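Local coordinates for polysaccharide biosynthesis protein CapD (PDB 6BWC) that probably serves CMP-pseudaminic acid biosynthesis as a short-chain dehydrogenase-type enzyme that binds NADP and UDP-N-acetylglucosamine, at residues I66-V72 with N111-A115; A101-I106 with N138-T142; T163-R168 with A221-F227. The protein carries 2 engineered substitutions. One frame throughout, in Å; residues are numbered along the deposited sequence.

Contact 1: I66-V72 with N111-A115; sequences IRNYDRV and NVIKA. With NAP (NADP nicotinamide-adenine-dinucleotide phosphate), chain N.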
loop_
_atom_site.group_PDB
_atom_site.type_symbol
_atom_site.label_atom_id
_atom_site.label_comp_id
_atom_site.label_asym_id
_atom_site.label_seq_id
_atom_site.Cartn_x
_atom_site.Cartn_y
_atom_site.Cartn_z
ATOM N N ILE C 66 -0.311 9.569 12.924
ATOM C CA ILE C 66 -1.449 9.986 12.042
ATOM C C ILE C 66 -1.283 9.706 10.533
ATOM O O ILE C 66 -2.258 9.809 9.784
ATOM C CB ILE C 66 -2.003 11.454 12.291
ATOM C CG1 ILE C 66 -0.966 12.563 12.488
ATOM C CG2 ILE C 66 -2.804 11.517 13.571
ATOM C CD1 ILE C 66 -0.393 13.084 11.219
ATOM N N ARG C 67 -0.070 9.337 10.096
ATOM C CA ARG C 67 0.167 8.810 8.745
ATOM C C ARG C 67 -0.413 7.370 8.612
ATOM O O ARG C 67 -0.737 6.916 7.512
ATOM C CB ARG C 67 1.668 8.841 8.421
ATOM C CG ARG C 67 2.325 10.239 8.455
ATOM C CD ARG C 67 3.861 10.193 8.363
ATOM N NE ARG C 67 4.509 11.525 8.355
ATOM C CZ ARG C 67 5.809 11.755 8.073
ATOM N NH1 ARG C 67 6.628 10.750 7.757
ATOM N NH2 ARG C 67 6.300 12.996 8.088
ATOM N N ASN C 68 -0.557 6.681 9.750
ATOM C CA ASN C 68 -1.148 5.345 9.849
ATOM C C ASN C 68 -2.669 5.400 10.055
ATOM O O ASN C 68 -3.107 5.653 11.167
ATOM C CB ASN C 68 -0.487 4.607 11.040
ATOM C CG ASN C 68 -0.507 3.100 10.899
ATOM O OD1 ASN C 68 -1.328 2.524 10.192
ATOM N ND2 ASN C 68 0.412 2.455 11.574
ATOM N N TYR C 69 -3.473 5.155 9.016
ATOM C CA TYR C 69 -4.930 5.216 9.187
ATOM C C TYR C 69 -5.444 4.218 10.249
ATOM O O TYR C 69 -6.084 4.613 11.216
ATOM C CB TYR C 69 -5.700 5.010 7.874
ATOM C CG TYR C 69 -7.191 4.884 8.131
ATOM C CD1 TYR C 69 -8.005 6.018 8.302
ATOM C CD2 TYR C 69 -7.781 3.624 8.276
ATOM C CE1 TYR C 69 -9.362 5.885 8.593
ATOM C CE2 TYR C 69 -9.141 3.476 8.563
ATOM C CZ TYR C 69 -9.934 4.599 8.728
ATOM O OH TYR C 69 -11.275 4.399 9.006
ATOM N N ASP C 70 -5.168 2.930 10.029
ATOM C CA ASP C 70 -5.504 1.826 10.959
ATOM C C ASP C 70 -5.272 2.084 12.443
ATOM O O ASP C 70 -5.997 1.539 13.270
ATOM C CB ASP C 70 -4.641 0.603 10.631
ATOM C CG ASP C 70 -5.099 -0.159 9.403
ATOM O OD1 ASP C 70 -6.029 0.297 8.710
ATOM O OD2 ASP C 70 -4.498 -1.226 9.158
ATOM N N ARG C 71 -4.222 2.828 12.780
ATOM C CA ARG C 71 -3.931 3.166 14.172
ATOM C C ARG C 71 -4.689 4.403 14.663
ATOM O O ARG C 71 -5.066 4.515 15.826
ATOM C CB ARG C 71 -2.443 3.385 14.336
ATOM C CG ARG C 71 -2.010 3.767 15.739
ATOM C CD ARG C 71 -2.554 2.830 16.810
ATOM N NE ARG C 71 -1.648 2.768 17.949
ATOM C CZ ARG C 71 -1.954 2.291 19.154
ATOM N NH1 ARG C 71 -3.173 1.842 19.443
ATOM N NH2 ARG C 71 -1.007 2.279 20.095
ATOM N N VAL C 72 -4.881 5.352 13.761
ATOM C CA VAL C 72 -5.787 6.470 13.998
ATOM C C VAL C 72 -7.193 5.924 14.243
ATOM O O VAL C 72 -7.906 6.401 15.116
ATOM C CB VAL C 72 -5.717 7.472 12.819
ATOM C CG1 VAL C 72 -6.823 8.502 12.879
ATOM C CG2 VAL C 72 -4.388 8.189 12.882
ATOM N N ASN C 111 -6.630 11.008 7.116
ATOM C CA ASN C 111 -6.795 9.845 7.966
ATOM C C ASN C 111 -7.708 10.172 9.165
ATOM O O ASN C 111 -8.633 9.411 9.424
ATOM C CB ASN C 111 -5.440 9.259 8.409
ATOM C CG ASN C 111 -4.696 8.564 7.275
ATOM O OD1 ASN C 111 -5.319 8.089 6.299
ATOM N ND2 ASN C 111 -3.342 8.501 7.392
ATOM N N VAL C 112 -7.491 11.305 9.844
ATOM C CA VAL C 112 -8.385 11.725 10.922
ATOM C C VAL C 112 -9.854 11.778 10.441
ATOM O O VAL C 112 -10.743 11.140 11.024
ATOM C CB VAL C 112 -7.934 13.080 11.519
ATOM C CG1 VAL C 112 -9.010 13.737 12.378
ATOM C CG2 VAL C 112 -6.681 12.878 12.345
ATOM N N ILE C 113 -10.085 12.519 9.363
ATOM C CA ILE C 113 -11.429 12.758 8.835
ATOM C C ILE C 113 -12.166 11.445 8.518
ATOM O O ILE C 113 -13.308 11.221 8.960
ATOM C CB ILE C 113 -11.352 13.687 7.589
ATOM C CG1 ILE C 113 -10.974 15.108 8.053
ATOM C CG2 ILE C 113 -12.681 13.716 6.822
ATOM C CD1 ILE C 113 -10.472 16.052 6.982
ATOM N N LYS C 114 -11.481 10.595 7.758
ATOM C CA LYS C 114 -11.958 9.279 7.363
ATOM C C LYS C 114 -12.236 8.372 8.579
ATOM O O LYS C 114 -13.268 7.711 8.652
ATOM C CB LYS C 114 -10.878 8.666 6.479
ATOM C CG LYS C 114 -11.252 7.397 5.745
ATOM C CD LYS C 114 -10.023 6.764 5.056
ATOM C CE LYS C 114 -10.156 5.221 4.924
ATOM N NZ LYS C 114 -8.851 4.488 5.079
ATOM N N ALA C 115 -11.304 8.358 9.526
ATOM C CA ALA C 115 -11.410 7.560 10.744
ATOM C C ALA C 115 -12.522 8.031 11.686
ATOM O O ALA C 115 -13.160 7.210 12.382
ATOM C CB ALA C 115 -10.091 7.584 11.497
HETATM P PA NAP N . 4.102 20.748 19.176
HETATM O O1A NAP N . 4.518 21.143 20.565
HETATM O O2A NAP N . 5.200 20.408 18.227
HETATM O O5B NAP N . 3.058 19.547 19.236
HETATM C C5B NAP N . 3.006 18.598 18.169
HETATM C C4B NAP N . 2.304 17.332 18.651
HETATM O O4B NAP N . 2.034 16.413 17.595
HETATM C C3B NAP N . 3.195 16.579 19.602
HETATM O O3B NAP N . 2.298 15.945 20.510
HETATM C C2B NAP N . 3.915 15.608 18.703
HETATM O O2B NAP N . 4.449 14.571 19.499
HETATM C C1B NAP N . 2.794 15.206 17.743
HETATM N N9A NAP N . 3.113 14.700 16.365
HETATM C C8A NAP N . 3.955 15.194 15.411
HETATM N N7A NAP N . 3.931 14.443 14.257
HETATM C C5A NAP N . 3.050 13.450 14.469
HETATM C C6A NAP N . 2.517 12.284 13.720
HETATM N N6A NAP N . 2.913 12.003 12.470
HETATM N N1A NAP N . 1.605 11.497 14.314
HETATM C C2A NAP N . 1.168 11.721 15.566
HETATM N N3A NAP N . 1.605 12.746 16.313
HETATM C C4A NAP N . 2.521 13.629 15.840
HETATM O O3 NAP N . 3.155 21.855 18.481
HETATM P PN NAP N . 2.156 22.909 19.201
HETATM O O1N NAP N . 1.440 22.290 20.393
HETATM O O2N NAP N . 2.866 24.221 19.334
HETATM O O5D NAP N . 1.113 23.189 18.034
HETATM C C5D NAP N . -0.002 22.343 17.900
HETATM C C4D NAP N . -0.789 22.711 16.646
HETATM O O4D NAP N . -0.977 24.133 16.648
HETATM C C3D NAP N . -0.184 22.347 15.279
HETATM O O3D NAP N . -1.200 21.732 14.483
HETATM C C2D NAP N . 0.240 23.661 14.664
HETATM O O2D NAP N . 0.089 23.680 13.241
HETATM C C1D NAP N . -0.714 24.648 15.338
HETATM N N1N NAP N . -0.209 26.023 15.445
HETATM C C2N NAP N . 0.752 26.279 16.348
HETATM C C3N NAP N . 1.300 27.534 16.539
HETATM C C7N NAP N . 2.389 27.806 17.519
HETATM O O7N NAP N . 2.934 28.911 17.487
HETATM N N7N NAP N . 2.795 26.882 18.393
HETATM C C4N NAP N . 0.777 28.672 15.741
HETATM C C5N NAP N . -0.261 28.280 14.781
HETATM C C6N NAP N . -0.733 26.982 14.682
HETATM P P2B NAP N . 5.601 13.589 18.945
HETATM O O1X NAP N . 6.000 12.925 20.250
HETATM O O2X NAP N . 4.907 12.606 18.027
HETATM O O3X NAP N . 6.666 14.478 18.259
#

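Contact 2: A101-I106 with N138-T142; sequences AVLTNI and NYGAT. With NAP (NADP nicotinamide-adenine-dinucleotide phosphate), chain N.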
loop_
_atom_site.group_PDB
_atom_site.type_symbol
_atom_site.label_atom_id
_atom_site.label_comp_id
_atom_site.label_asym_id
_atom_site.label_seq_id
_atom_site.Cartn_x
_atom_site.Cartn_y
_atom_site.Cartn_z
ATOM N N ALA C 101 6.109 17.074 5.369
ATOM C CA ALA C 101 5.010 17.971 5.693
ATOM C C ALA C 101 3.663 17.565 5.034
ATOM O O ALA C 101 2.598 17.713 5.647
ATOM C CB ALA C 101 5.381 19.398 5.328
ATOM N N VAL C 102 3.718 17.053 3.802
ATOM C CA VAL C 102 2.513 16.557 3.115
ATOM C C VAL C 102 1.920 15.382 3.869
ATOM O O VAL C 102 0.714 15.359 4.089
ATOM C CB VAL C 102 2.742 16.100 1.640
ATOM C CG1 VAL C 102 1.467 15.552 1.016
ATOM C CG2 VAL C 102 3.245 17.243 0.783
ATOM N N LEU C 103 2.743 14.411 4.242
ATOM C CA LEU C 103 2.239 13.224 4.920
ATOM C C LEU C 103 1.600 13.589 6.280
ATOM O O LEU C 103 0.469 13.212 6.573
ATOM C CB LEU C 103 3.345 12.156 5.077
ATOM C CG LEU C 103 3.950 11.534 3.783
ATOM C CD1 LEU C 103 5.029 10.499 4.062
ATOM C CD2 LEU C 103 2.881 10.911 2.905
ATOM N N THR C 104 2.295 14.373 7.080
ATOM C CA THR C 104 1.807 14.699 8.403
ATOM C C THR C 104 0.647 15.720 8.345
ATOM O O THR C 104 -0.409 15.493 8.963
ATOM C CB THR C 104 2.992 15.149 9.288
ATOM O OG1 THR C 104 3.954 14.082 9.383
ATOM C CG2 THR C 104 2.542 15.518 10.700
ATOM N N ASN C 105 0.824 16.819 7.603
ATOM C CA ASN C 105 -0.175 17.895 7.583
ATOM C C ASN C 105 -1.420 17.651 6.683
ATOM O O ASN C 105 -2.527 18.062 7.065
ATOM C CB ASN C 105 0.470 19.260 7.254
ATOM C CG ASN C 105 1.432 19.762 8.348
ATOM O OD1 ASN C 105 1.592 19.148 9.401
ATOM N ND2 ASN C 105 2.080 20.905 8.087
ATOM N N ILE C 106 -1.256 17.000 5.513
ATOM C CA ILE C 106 -2.402 16.704 4.606
ATOM C C ILE C 106 -2.911 15.270 4.783
ATOM O O ILE C 106 -4.048 15.077 5.268
ATOM C CB ILE C 106 -2.071 16.967 3.110
ATOM C CG1 ILE C 106 -1.646 18.424 2.903
ATOM C CG2 ILE C 106 -3.271 16.643 2.210
ATOM C CD1 ILE C 106 -1.014 18.700 1.560
ATOM N N ASN C 138 5.453 26.185 2.212
ATOM C CA ASN C 138 4.854 24.862 2.086
ATOM C C ASN C 138 4.035 24.586 3.315
ATOM O O ASN C 138 2.974 24.011 3.212
ATOM C CB ASN C 138 5.940 23.789 1.865
ATOM C CG ASN C 138 5.374 22.399 1.630
ATOM O OD1 ASN C 138 4.486 22.200 0.805
ATOM N ND2 ASN C 138 5.897 21.431 2.340
ATOM N N TYR C 139 4.495 25.041 4.481
ATOM C CA TYR C 139 3.743 24.806 5.739
ATOM C C TYR C 139 2.337 25.398 5.634
ATOM O O TYR C 139 1.338 24.684 5.785
ATOM C CB TYR C 139 4.490 25.339 6.971
ATOM C CG TYR C 139 3.626 25.351 8.205
ATOM C CD1 TYR C 139 3.026 24.193 8.669
ATOM C CD2 TYR C 139 3.380 26.530 8.890
ATOM C CE1 TYR C 139 2.209 24.211 9.778
ATOM C CE2 TYR C 139 2.584 26.553 10.006
ATOM C CZ TYR C 139 1.999 25.400 10.456
ATOM O OH TYR C 139 1.201 25.463 11.603
ATOM N N GLY C 140 2.271 26.684 5.324
ATOM C CA GLY C 140 0.992 27.356 5.106
ATOM C C GLY C 140 0.235 26.822 3.896
ATOM O O GLY C 140 -0.999 26.888 3.847
ATOM N N ALA C 141 0.975 26.308 2.911
ATOM C CA ALA C 141 0.355 25.545 1.831
ATOM C C ALA C 141 -0.409 24.327 2.336
ATOM O O ALA C 141 -1.547 24.126 1.959
ATOM C CB ALA C 141 1.376 25.147 0.786
ATOM N N THR C 142 0.208 23.540 3.210
ATOM C CA THR C 142 -0.465 22.362 3.802
ATOM C C THR C 142 -1.601 22.765 4.755
ATOM O O THR C 142 -2.594 22.047 4.874
ATOM C CB THR C 142 0.491 21.413 4.573
ATOM O OG1 THR C 142 1.120 22.100 5.661
ATOM C CG2 THR C 142 1.558 20.892 3.687
HETATM P PA NAP N . 4.102 20.748 19.176
HETATM O O1A NAP N . 4.518 21.143 20.565
HETATM O O2A NAP N . 5.200 20.408 18.227
HETATM O O5B NAP N . 3.058 19.547 19.236
HETATM C C5B NAP N . 3.006 18.598 18.169
HETATM C C4B NAP N . 2.304 17.332 18.651
HETATM O O4B NAP N . 2.034 16.413 17.595
HETATM C C3B NAP N . 3.195 16.579 19.602
HETATM O O3B NAP N . 2.298 15.945 20.510
HETATM C C2B NAP N . 3.915 15.608 18.703
HETATM O O2B NAP N . 4.449 14.571 19.499
HETATM C C1B NAP N . 2.794 15.206 17.743
HETATM N N9A NAP N . 3.113 14.700 16.365
HETATM C C8A NAP N . 3.955 15.194 15.411
HETATM N N7A NAP N . 3.931 14.443 14.257
HETATM C C5A NAP N . 3.050 13.450 14.469
HETATM C C6A NAP N . 2.517 12.284 13.720
HETATM N N6A NAP N . 2.913 12.003 12.470
HETATM N N1A NAP N . 1.605 11.497 14.314
HETATM C C2A NAP N . 1.168 11.721 15.566
HETATM N N3A NAP N . 1.605 12.746 16.313
HETATM C C4A NAP N . 2.521 13.629 15.840
HETATM O O3 NAP N . 3.155 21.855 18.481
HETATM P PN NAP N . 2.156 22.909 19.201
HETATM O O1N NAP N . 1.440 22.290 20.393
HETATM O O2N NAP N . 2.866 24.221 19.334
HETATM O O5D NAP N . 1.113 23.189 18.034
HETATM C C5D NAP N . -0.002 22.343 17.900
HETATM C C4D NAP N . -0.789 22.711 16.646
HETATM O O4D NAP N . -0.977 24.133 16.648
HETATM C C3D NAP N . -0.184 22.347 15.279
HETATM O O3D NAP N . -1.200 21.732 14.483
HETATM C C2D NAP N . 0.240 23.661 14.664
HETATM O O2D NAP N . 0.089 23.680 13.241
HETATM C C1D NAP N . -0.714 24.648 15.338
HETATM N N1N NAP N . -0.209 26.023 15.445
HETATM C C2N NAP N . 0.752 26.279 16.348
HETATM C C3N NAP N . 1.300 27.534 16.539
HETATM C C7N NAP N . 2.389 27.806 17.519
HETATM O O7N NAP N . 2.934 28.911 17.487
HETATM N N7N NAP N . 2.795 26.882 18.393
HETATM C C4N NAP N . 0.777 28.672 15.741
HETATM C C5N NAP N . -0.261 28.280 14.781
HETATM C C6N NAP N . -0.733 26.982 14.682
HETATM P P2B NAP N . 5.601 13.589 18.945
HETATM O O1X NAP N . 6.000 12.925 20.250
HETATM O O2X NAP N . 4.907 12.606 18.027
HETATM O O3X NAP N . 6.666 14.478 18.259
#

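Contact 3: T163-R168 with A221-F227; sequences TFTSVR and AKGGETF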
loop_
_atom_site.group_PDB
_atom_site.type_symbol
_atom_site.label_atom_id
_atom_site.label_comp_id
_atom_site.label_asym_id
_atom_site.label_seq_id
_atom_site.Cartn_x
_atom_site.Cartn_y
_atom_site.Cartn_z
ATOM N N THR C 163 -19.190 16.149 13.130
ATOM C CA THR C 163 -19.052 17.560 12.824
ATOM C C THR C 163 -17.565 17.900 12.613
ATOM O O THR C 163 -16.722 17.310 13.269
ATOM C CB THR C 163 -19.717 18.348 13.964
ATOM O OG1 THR C 163 -20.857 19.021 13.435
ATOM C CG2 THR C 163 -18.764 19.360 14.648
ATOM N N PHE C 164 -17.233 18.832 11.722
ATOM C CA PHE C 164 -15.833 19.257 11.563
ATOM C C PHE C 164 -15.666 20.769 11.638
ATOM O O PHE C 164 -16.453 21.510 11.067
ATOM C CB PHE C 164 -15.285 18.770 10.239
ATOM C CG PHE C 164 -15.339 17.278 10.071
ATOM C CD1 PHE C 164 -14.305 16.480 10.546
ATOM C CD2 PHE C 164 -16.425 16.673 9.423
ATOM C CE1 PHE C 164 -14.352 15.101 10.385
ATOM C CE2 PHE C 164 -16.483 15.307 9.256
ATOM C CZ PHE C 164 -15.444 14.519 9.731
ATOM N N THR C 165 -14.641 21.233 12.346
ATOM C CA THR C 165 -14.424 22.659 12.533
ATOM C C THR C 165 -12.946 22.966 12.602
ATOM O O THR C 165 -12.168 22.172 13.124
ATOM C CB THR C 165 -15.019 23.158 13.866
ATOM O OG1 THR C 165 -16.200 22.418 14.195
ATOM C CG2 THR C 165 -15.348 24.619 13.781
ATOM N N SER C 166 -12.577 24.150 12.128
ATOM C CA SER C 166 -11.224 24.643 12.254
ATOM C C SER C 166 -11.139 25.833 13.216
ATOM O O SER C 166 -12.018 26.681 13.289
ATOM C CB SER C 166 -10.694 25.023 10.879
ATOM O OG SER C 166 -10.362 23.853 10.160
ATOM N N VAL C 167 -10.057 25.867 13.966
ATOM C CA VAL C 167 -9.688 26.990 14.811
ATOM C C VAL C 167 -8.484 27.572 14.057
ATOM O O VAL C 167 -8.088 26.975 13.059
ATOM C CB VAL C 167 -9.441 26.434 16.231
ATOM C CG1 VAL C 167 -8.135 26.866 16.830
ATOM C CG2 VAL C 167 -10.601 26.793 17.127
ATOM N N ARG C 168 -7.925 28.724 14.437
ATOM C CA ARG C 168 -6.814 29.303 13.649
ATOM C C ARG C 168 -5.954 30.219 14.499
ATOM O O ARG C 168 -6.368 31.306 14.902
ATOM C CB ARG C 168 -7.370 30.038 12.419
ATOM C CG ARG C 168 -6.446 30.175 11.205
ATOM C CD ARG C 168 -7.062 31.135 10.167
ATOM N NE ARG C 168 -7.791 30.493 9.056
ATOM C CZ ARG C 168 -8.463 31.135 8.085
ATOM N NH1 ARG C 168 -8.551 32.458 8.054
ATOM N NH2 ARG C 168 -9.058 30.460 7.118
ATOM N N ALA C 221 -19.364 24.731 18.160
ATOM C CA ALA C 221 -19.331 24.715 16.707
ATOM C C ALA C 221 -20.437 23.871 16.124
ATOM O O ALA C 221 -20.629 22.720 16.524
ATOM C CB ALA C 221 -17.983 24.249 16.182
ATOM N N LYS C 222 -21.161 24.496 15.194
ATOM C CA LYS C 222 -22.135 23.842 14.325
ATOM C C LYS C 222 -21.483 22.912 13.279
ATOM O O LYS C 222 -21.971 21.802 13.056
ATOM C CB LYS C 222 -23.058 24.909 13.693
ATOM C CG LYS C 222 -24.117 25.412 14.688
ATOM C CD LYS C 222 -24.157 26.927 14.902
ATOM C CE LYS C 222 -24.786 27.246 16.269
ATOM N NZ LYS C 222 -24.880 28.704 16.579
ATOM N N GLY C 223 -20.375 23.336 12.673
ATOM C CA GLY C 223 -19.611 22.485 11.750
ATOM C C GLY C 223 -19.318 23.167 10.437
ATOM O O GLY C 223 -20.220 23.672 9.790
ATOM N N GLY C 224 -18.047 23.173 10.052
ATOM C CA GLY C 224 -17.584 23.829 8.841
ATOM C C GLY C 224 -17.125 25.261 9.056
ATOM O O GLY C 224 -16.690 25.923 8.099
ATOM N N GLU C 225 -17.211 25.747 10.294
ATOM C CA GLU C 225 -16.814 27.124 10.599
ATOM C C GLU C 225 -15.353 27.174 10.945
ATOM O O GLU C 225 -14.698 26.127 11.076
ATOM C CB GLU C 225 -17.673 27.774 11.684
ATOM C CG GLU C 225 -17.891 26.993 12.955
ATOM C CD GLU C 225 -19.356 26.947 13.333
ATOM O OE1 GLU C 225 -19.877 25.824 13.494
ATOM O OE2 GLU C 225 -20.002 28.025 13.437
ATOM N N THR C 226 -14.840 28.403 11.032
ATOM C CA THR C 226 -13.446 28.668 11.386
ATOM C C THR C 226 -13.405 29.771 12.443
ATOM O O THR C 226 -13.774 30.895 12.160
ATOM C CB THR C 226 -12.611 29.036 10.128
ATOM O OG1 THR C 226 -12.625 27.934 9.206
ATOM C CG2 THR C 226 -11.151 29.370 10.493
ATOM N N PHE C 227 -12.972 29.445 13.654
ATOM C CA PHE C 227 -12.820 30.450 14.716
ATOM C C PHE C 227 -11.410 31.100 14.750
ATOM O O PHE C 227 -10.402 30.394 14.753
ATOM C CB PHE C 227 -13.105 29.808 16.072
ATOM C CG PHE C 227 -14.508 29.295 16.228
ATOM C CD1 PHE C 227 -14.850 28.030 15.814
ATOM C CD2 PHE C 227 -15.479 30.074 16.820
ATOM C CE1 PHE C 227 -16.144 27.556 15.983
ATOM C CE2 PHE C 227 -16.775 29.619 16.972
ATOM C CZ PHE C 227 -17.109 28.351 16.556
#

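Contact 1: I66-V72 with N111-A115
Tyr69 and Lys114 meet at about a right angle where helix 69-75 packs on helix 98-118, along the flank of a Rossmann fold. The lysine chain climbs past CE1 and bends at its last torsion, which brings NZ over the middle of the ring. This is a cation-pi contact, with Lys114 NZ 3.4 Å from the centroid of the Tyr69 ring and only 8° off its normal. CE follows NZ over the same face as a CH-pi donor. The ring gets there because CG of Tyr69 is anti to the backbone N (chi1 172°), which lays the side chain along helix 98-118. Ala115 N lies at the ring edge by CE1, while Ala115 CB touches CE1 from the side away from the lysine, Tyr69 CE1 being 3.4 Å from Ala115 CB. Lys114 NZ also has a long, weak ion pair with Asp70 of a neighbouring subunit.

Asn111 works one turn earlier. Its amide plane stands 64° from the tyrosine ring, with OD1 beside Tyr69 CB. On the other branch, ND2 gives a nearly straight hydrogen bond to the carbonyl of the loop, Asn111 ND2 to Ile66 O at 2.9 Å, and that acceptor lies in the amide plane. Val72 CG1 rests on Ala115 CB at 3.7 Å; the valine also touches Phe38 of strand 34-39.

The bond to Ile66 O fixes the far side of the residue whose own N-H meets the adenine. Ile66 N donates to N1A of NADP at 3.1 Å, while Ile66 CG1 lies 3.3 Å from the same N1A.

Contact 2: A101-I106 with N138-T142
Asn105 and Thr142 make the tight end of this contact between helices 98-118 and 138-156; the axes of the short segments come within 9.9 Å and cross at -35°. Thr142 OG1 sits between its own backbone N and carbonyl carbon (chi1 61°), where it can serve two partners. It accepts from Asn105 ND2 at 2.9 Å, the acceptor lying close to the amide plane, and donates to Tyr139 O in the carbonyl plane, on a lone pair. Asn105 ND2 is also hydrogen-bonded to Met88 O, so this buried nitrogen has two polar partners. ND2 also comes to the edge of the Tyr139 ring, at 3.5 Å from Tyr139 CD1. That tyrosine opens a YxxxK sequence, the signature of short-chain dehydrogenases, and its OH shares a hydrogen bond of 2.7 Å with the ribose O2D of NADP; a weaker one reaches the bound UDP-N-acetylglucosamine.

Towards the start of both segments the fit slackens. Ala101 CB merely leans on Asn138 ND2 at 3.7 Å, and Asn138 OD1 is taken by Thr145 of a neighbouring subunit. Helix 91-96 covers Ala101 and Tyr139 through Cys94, while Ile106 runs on against Thr145 and Leu149 farther along helix 138-156.

Contact 3: T163-R168 with A221-F227
Thr226 lays its CG2 over one face of the Arg168 guanidinium, 3.6 Å above the plane and offset toward the rim. CG2 is anti to the threonine's backbone N, and the arginine chain bends at its third torsion (-97°), which presents a guanidinium face to the methyl. The NH2 of that head makes salt bridges to Glu147 and Glu280. The Phe227 ring is met at its edge, where Thr165 CG2 comes within 3.8 Å of Phe227 CE1 and Ser166 O also approaches.

Between these side chains the backbones pair as parallel strands. Ser166 N binds Glu225 O at 3.1 Å, and Phe227 N returns a bond of 2.9 Å to Ser166 O. Upstream the pairing gives way to a turn through Gly223 and Gly224, both at positive phi. Glu225 folds back over this turn, its OE1 taking the N-H of Gly223 at 2.7 Å. Thr163 OG1 donates to Lys222 O from above the carbonyl plane.

The pair belongs to the large Rossmann sheet. Strand 163-169 lies between strands 123-129 and 226-229, and 290-293 continues the sheet, antiparallel, beyond 226-229. Helix 207-220, which leads into 226-229, covers Val167 and Phe227 through Ala217.

Contacts 1 and 2 lie 16 Å apart, centre to centre, on the same helix 98-118, and both reach one NADP: contact 1 at the adenine, contact 2 at the nicotinamide ribose through Tyr139. They touch directly, with Arg67 NE 2.8 Å from Thr104 OG1 in a probable hydrogen bond; Arg67 also forms a salt bridge with Glu100 of the same chain. Contact 3 lies in the central sheet, its centre 20 Å from that of contact 1, and Phe164 CZ comes within 4.0 Å of Ile113 O. Between contacts 2 and 3 the nearest atoms are about 9 Å apart, although helix 138-156 is followed in the chain by strand 163-169. The nearest atoms of the Arg168 side chain and NADP are about 7 Å apart.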